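Local coordinates for mandelate racemase/muconate lactonizing enzyme (Polaromonas sp., PDB 2OG9), which probably acts as an isomerase of the mandelate racemase type, a member of the enolase superfamily whose relatives abstract a proton alpha to a carboxylate, at residues P297-A302 with V322-A327; D275-R280 with S303-A308. All blocks are in the same frame, centred on the assembly; numbering follows the deposited sequence.

Contact 1. Residues P297-A302 with V322-A327; sequences PFLKIA and VHLAAA
F298 meets L324 between helices 295-307 and 318-326, and a CH-pi contact carries the pairing. The F298 chi1 of -178° sets CG anti to the backbone N, which sends the ring out from helix 295-307 toward L324 and presents one face to it. L324 CD1 stands over the middle of that face, 3.8 Å from the F298 ring centroid and only 9° off the ring normal. Lower on the leucine, L324 CB lies 3.7 Å from F298 CE2, so the same side chain reaches from the ring centre to its CE2-CZ rim. Replacing F298 by an alanine would remove the ring, and L324 CD1 would probably lose the face it rests on and be held less firmly. One residue on, the CB of L299 is directed alongside the interface, but the end of its side chain comes nearer: L299 CD2 is 4.4 Å from L324 CD2, a looser branch-to-branch contact. L142 of helix 138-142 touches both leucines, and A289 touches both F298 and L324. With no hydrogen bond between the segments, the pairing of these barrel-domain helices depends here on shape fit and dispersion, the methyl over the ring face being its most directional element.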
loop_
_atom_site.group_PDB
_atom_site.type_symbol
_atom_site.label_atom_id
_atom_site.label_comp_id
_atom_site.label_asym_id
_atom_site.label_seq_id
_atom_site.Cartn_x
_atom_site.Cartn_y
_atom_site.Cartn_z
ATOM N N PRO A 297 6.450 -17.885 -24.435
ATOM C CA PRO A 297 6.102 -16.717 -23.610
ATOM C C PRO A 297 4.585 -16.545 -23.470
ATOM O O PRO A 297 4.095 -16.048 -22.453
ATOM C CB PRO A 297 6.786 -15.546 -24.331
ATOM C CG PRO A 297 6.982 -16.046 -25.745
ATOM C CD PRO A 297 7.321 -17.501 -25.559
ATOM N N PHE A 298 3.842 -16.981 -24.485
ATOM C CA PHE A 298 2.382 -16.897 -24.450
ATOM C C PHE A 298 1.841 -17.715 -23.272
ATOM O O PHE A 298 0.920 -17.284 -22.582
ATOM C CB PHE A 298 1.776 -17.428 -25.758
ATOM C CG PHE A 298 0.272 -17.329 -25.817
ATOM C CD1 PHE A 298 -0.343 -16.306 -26.532
ATOM C CD2 PHE A 298 -0.528 -18.251 -25.149
ATOM C CE1 PHE A 298 -1.733 -16.203 -26.580
ATOM C CE2 PHE A 298 -1.919 -18.152 -25.190
ATOM C CZ PHE A 298 -2.518 -17.128 -25.907
ATOM N N LEU A 299 2.405 -18.897 -23.041
ATOM C CA LEU A 299 1.947 -19.737 -21.940
ATOM C C LEU A 299 2.218 -19.071 -20.595
ATOM O O LEU A 299 1.428 -19.204 -19.661
ATOM C CB LEU A 299 2.623 -21.111 -21.991
ATOM C CG LEU A 299 2.236 -21.963 -23.202
ATOM C CD1 LEU A 299 2.982 -23.274 -23.151
ATOM C CD2 LEU A 299 0.726 -22.199 -23.212
ATOM N N LYS A 300 3.335 -18.360 -20.488
ATOM C CA LYS A 300 3.648 -17.675 -19.237
ATOM C C LYS A 300 2.612 -16.578 -19.002
ATOM O O LYS A 300 2.149 -16.370 -17.880
ATOM C CB LYS A 300 5.058 -17.079 -19.296
ATOM C CG LYS A 300 6.142 -18.144 -19.405
ATOM C CD LYS A 300 7.520 -17.547 -19.627
ATOM C CE LYS A 300 8.572 -18.649 -19.734
ATOM N NZ LYS A 300 9.915 -18.109 -20.094
ATOM N N ILE A 301 2.243 -15.891 -20.076
ATOM C CA ILE A 301 1.257 -14.824 -20.003
ATOM C C ILE A 301 -0.104 -15.410 -19.622
ATOM O O ILE A 301 -0.806 -14.850 -18.781
ATOM C CB ILE A 301 1.153 -14.080 -21.357
ATOM C CG1 ILE A 301 2.472 -13.352 -21.646
ATOM C CG2 ILE A 301 -0.005 -13.080 -21.329
ATOM C CD1 ILE A 301 2.610 -12.907 -23.081
ATOM N N ALA A 302 -0.462 -16.539 -20.234
ATOM C CA ALA A 302 -1.740 -17.196 -19.944
ATOM C C ALA A 302 -1.819 -17.626 -18.479
ATOM O O ALA A 302 -2.885 -17.564 -17.864
ATOM C CB ALA A 302 -1.936 -18.408 -20.866
ATOM N N VAL A 322 -6.331 -20.886 -31.923
ATOM C CA VAL A 322 -7.449 -21.776 -31.634
ATOM C C VAL A 322 -6.958 -22.887 -30.702
ATOM O O VAL A 322 -7.692 -23.347 -29.818
ATOM C CB VAL A 322 -8.054 -22.394 -32.930
ATOM C CG1 VAL A 322 -7.018 -23.215 -33.681
ATOM C CG2 VAL A 322 -9.247 -23.253 -32.567
ATOM N N HIS A 323 -5.712 -23.315 -30.886
ATOM C CA HIS A 323 -5.138 -24.357 -30.036
ATOM C C HIS A 323 -4.847 -23.821 -28.639
ATOM O O HIS A 323 -5.140 -24.475 -27.634
ATOM C CB HIS A 323 -3.839 -24.882 -30.646
ATOM C CG HIS A 323 -4.042 -25.702 -31.879
ATOM N ND1 HIS A 323 -4.515 -26.997 -31.841
ATOM C CD2 HIS A 323 -3.866 -25.406 -33.188
ATOM C CE1 HIS A 323 -4.621 -27.462 -33.073
ATOM N NE2 HIS A 323 -4.234 -26.516 -33.910
ATOM N N LEU A 324 -4.251 -22.633 -28.580
ATOM C CA LEU A 324 -3.911 -22.022 -27.304
ATOM C C LEU A 324 -5.171 -21.667 -26.511
ATOM O O LEU A 324 -5.229 -21.884 -25.301
ATOM C CB LEU A 324 -3.036 -20.784 -27.541
ATOM C CG LEU A 324 -1.692 -21.109 -28.212
ATOM C CD1 LEU A 324 -0.941 -19.835 -28.578
ATOM C CD2 LEU A 324 -0.852 -21.964 -27.272
ATOM N N ALA A 325 -6.184 -21.142 -27.197
ATOM C CA ALA A 325 -7.439 -20.789 -26.541
ATOM C C ALA A 325 -8.131 -22.028 -25.977
ATOM O O ALA A 325 -8.762 -21.973 -24.920
ATOM C CB ALA A 325 -8.366 -20.078 -27.525
ATOM N N ALA A 326 -8.015 -23.149 -26.679
ATOM C CA ALA A 326 -8.645 -24.382 -26.223
ATOM C C ALA A 326 -8.061 -24.827 -24.883
ATOM O O ALA A 326 -8.732 -25.488 -24.092
ATOM C CB ALA A 326 -8.450 -25.483 -27.265
ATOM N N ALA A 327 -6.812 -24.459 -24.637
ATOM C CA ALA A 327 -6.118 -24.833 -23.409
ATOM C C ALA A 327 -6.344 -23.900 -22.215
ATOM O O ALA A 327 -5.850 -24.177 -21.126
ATOM C CB ALA A 327 -4.611 -24.955 -23.691
#

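Contact 2. Residues D275-R280 with S303-A308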
loop_
_atom_site.group_PDB
_atom_site.type_symbol
_atom_site.label_atom_id
_atom_site.label_comp_id
_atom_site.label_asym_id
_atom_site.label_seq_id
_atom_site.Cartn_x
_atom_site.Cartn_y
_atom_site.Cartn_z
ATOM N N ASP A 275 2.716 -6.166 -16.623
ATOM C CA ASP A 275 2.480 -4.816 -16.129
ATOM C C ASP A 275 0.998 -4.480 -16.278
ATOM O O ASP A 275 0.374 -3.936 -15.366
ATOM C CB ASP A 275 3.346 -3.822 -16.908
ATOM C CG ASP A 275 3.500 -2.494 -16.188
ATOM O OD1 ASP A 275 3.828 -2.506 -14.980
ATOM O OD2 ASP A 275 3.304 -1.441 -16.834
ATOM N N LEU A 276 0.439 -4.824 -17.433
ATOM C CA LEU A 276 -0.971 -4.589 -17.714
ATOM C C LEU A 276 -1.823 -5.318 -16.667
ATOM O O LEU A 276 -2.780 -4.758 -16.118
ATOM C CB LEU A 276 -1.290 -5.094 -19.128
ATOM C CG LEU A 276 -2.683 -4.896 -19.727
ATOM C CD1 LEU A 276 -2.652 -5.208 -21.225
ATOM C CD2 LEU A 276 -3.675 -5.796 -19.016
ATOM N N ILE A 277 -1.455 -6.563 -16.379
ATOM C CA ILE A 277 -2.173 -7.383 -15.404
ATOM C C ILE A 277 -2.013 -6.830 -13.988
ATOM O O ILE A 277 -2.939 -6.898 -13.185
ATOM C CB ILE A 277 -1.674 -8.853 -15.456
ATOM C CG1 ILE A 277 -2.086 -9.481 -16.796
ATOM C CG2 ILE A 277 -2.232 -9.655 -14.273
ATOM C CD1 ILE A 277 -1.501 -10.877 -17.040
ATOM N N ARG A 278 -0.840 -6.282 -13.686
ATOM C CA ARG A 278 -0.587 -5.711 -12.367
ATOM C C ARG A 278 -1.534 -4.531 -12.130
ATOM O O ARG A 278 -2.017 -4.322 -11.018
ATOM C CB ARG A 278 0.873 -5.253 -12.270
ATOM C CG ARG A 278 1.281 -4.704 -10.908
ATOM C CD ARG A 278 2.787 -4.456 -10.852
ATOM N NE ARG A 278 3.219 -3.402 -11.767
ATOM C CZ ARG A 278 3.009 -2.104 -11.568
ATOM N NH1 ARG A 278 2.374 -1.690 -10.480
ATOM N NH2 ARG A 278 3.436 -1.216 -12.456
ATOM N N HIS A 279 -1.807 -3.767 -13.186
ATOM C CA HIS A 279 -2.707 -2.620 -13.100
ATOM C C HIS A 279 -4.183 -3.023 -13.136
ATOM O O HIS A 279 -5.054 -2.188 -12.885
ATOM C CB HIS A 279 -2.480 -1.655 -14.273
ATOM C CG HIS A 279 -1.255 -0.805 -14.152
ATOM N ND1 HIS A 279 0.020 -1.307 -14.299
ATOM C CD2 HIS A 279 -1.114 0.524 -13.930
ATOM C CE1 HIS A 279 0.893 -0.323 -14.175
ATOM N NE2 HIS A 279 0.231 0.798 -13.951
ATOM N N ARG A 280 -4.462 -4.287 -13.449
ATOM C CA ARG A 280 -5.840 -4.764 -13.582
ATOM C C ARG A 280 -6.453 -3.893 -14.683
ATOM O O ARG A 280 -7.548 -3.354 -14.547
ATOM C CB ARG A 280 -6.607 -4.601 -12.265
ATOM C CG ARG A 280 -6.026 -5.431 -11.128
ATOM C CD ARG A 280 -6.751 -5.207 -9.802
ATOM N NE ARG A 280 -8.160 -5.585 -9.866
ATOM C CZ ARG A 280 -8.923 -5.817 -8.800
ATOM N NH1 ARG A 280 -8.411 -5.712 -7.579
ATOM N NH2 ARG A 280 -10.197 -6.154 -8.955
ATOM N N SER A 303 -0.693 -18.069 -17.922
ATOM C CA SER A 303 -0.648 -18.486 -16.524
ATOM C C SER A 303 -0.905 -17.285 -15.625
ATOM O O SER A 303 -1.601 -17.398 -14.621
ATOM C CB SER A 303 0.721 -19.078 -16.166
ATOM O OG SER A 303 1.049 -20.164 -17.010
ATOM N N LEU A 304 -0.314 -16.146 -15.972
ATOM C CA LEU A 304 -0.496 -14.923 -15.188
ATOM C C LEU A 304 -1.955 -14.459 -15.273
ATOM O O LEU A 304 -2.549 -14.073 -14.267
ATOM C CB LEU A 304 0.433 -13.809 -15.696
ATOM C CG LEU A 304 1.934 -13.966 -15.415
ATOM C CD1 LEU A 304 2.691 -12.765 -15.954
ATOM C CD2 LEU A 304 2.165 -14.093 -13.913
ATOM N N ALA A 305 -2.528 -14.505 -16.471
ATOM C CA ALA A 305 -3.917 -14.092 -16.665
ATOM C C ALA A 305 -4.874 -15.028 -15.932
ATOM O O ALA A 305 -5.876 -14.590 -15.360
ATOM C CB ALA A 305 -4.262 -14.062 -18.158
ATOM N N GLU A 306 -4.561 -16.320 -15.962
ATOM C CA GLU A 306 -5.392 -17.324 -15.308
ATOM C C GLU A 306 -5.452 -17.057 -13.807
ATOM O O GLU A 306 -6.535 -17.023 -13.208
ATOM C CB GLU A 306 -4.816 -18.718 -15.573
ATOM C CG GLU A 306 -5.790 -19.858 -15.360
ATOM C CD GLU A 306 -6.169 -20.044 -13.911
ATOM O OE1 GLU A 306 -5.252 -20.160 -13.070
ATOM O OE2 GLU A 306 -7.385 -20.084 -13.613
ATOM N N HIS A 307 -4.279 -16.855 -13.210
ATOM C CA HIS A 307 -4.161 -16.591 -11.778
ATOM C C HIS A 307 -4.874 -15.298 -11.388
ATOM O O HIS A 307 -5.460 -15.207 -10.313
ATOM C CB HIS A 307 -2.680 -16.496 -11.387
ATOM C CG HIS A 307 -2.446 -16.404 -9.912
ATOM N ND1 HIS A 307 -2.755 -17.430 -9.043
ATOM C CD2 HIS A 307 -1.929 -15.409 -9.151
ATOM C CE1 HIS A 307 -2.440 -17.071 -7.811
ATOM N NE2 HIS A 307 -1.937 -15.851 -7.850
ATOM N N ALA A 308 -4.824 -14.302 -12.264
ATOM C CA ALA A 308 -5.465 -13.021 -11.984
ATOM C C ALA A 308 -6.976 -13.087 -12.196
ATOM O O ALA A 308 -7.676 -12.105 -11.967
ATOM C CB ALA A 308 -4.859 -11.929 -12.863
#
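The backbones of 275-280 and 303-308 come closest at I277 and A305, whose CA atoms are 7.0 Å apart, close enough for one isoleucine to span the interface. With chi1 at -68°, I277 divides its branches: CG1 is anti to the carbonyl carbon and carries CD1 to the last turns of helix 295-307, while CG2 is anti to the backbone N. I277 CD1 lies 3.8 Å from L304 CB and equally close to the backbone N of A305. The other branch, I277 CG2, meets the A308 CB methyl at 3.7 Å, just past the helix. After helix 270-278 a Schellman motif places R280 at positive phi (59°), with bonds back into the last turn. Polar bonds tie that turn together locally: H279 ND1 donates at 2.9 Å to D275 O, which lies close to the plane of the H279 ring; ND1 and the backbone N of H279 approach that oxygen from opposite faces of its carbonyl plane. R278 NH2 forms a salt bridge with D275 OD1 at 2.9 Å, on the syn side of the carboxylate, whose OD2 is hydrogen-bonded to H247. L285 of strand 284-285 touches both I277 and A305, so two outer helices of the TIM barrel pack together against this strand, which lies between them in the sequence, while L304 also packs on H307 of a neighbouring subunit.

Overall arrangement
Helix 295-307 serves both contacts: 297-302 faces helix 318-326 in contact 1, and the directly following 303-308 faces helix 270-278 in contact 2. Their centres are 14 Å apart, and the helix thus packs on one helix earlier in the chain and on another later. Contact 1 is the deeper, its centre about 10 Å from the chain centre, with no other subunit touching its segments; that of contact 2 lies about 18 Å from it, partly buried and bordered by other subunits. Neither pair is bridged by a hydrogen bond. An aromatic face receives a methyl in the inner contact, whereas aliphatic branches meet in the outer one, beside a charged, hydrogen-bonded helix end.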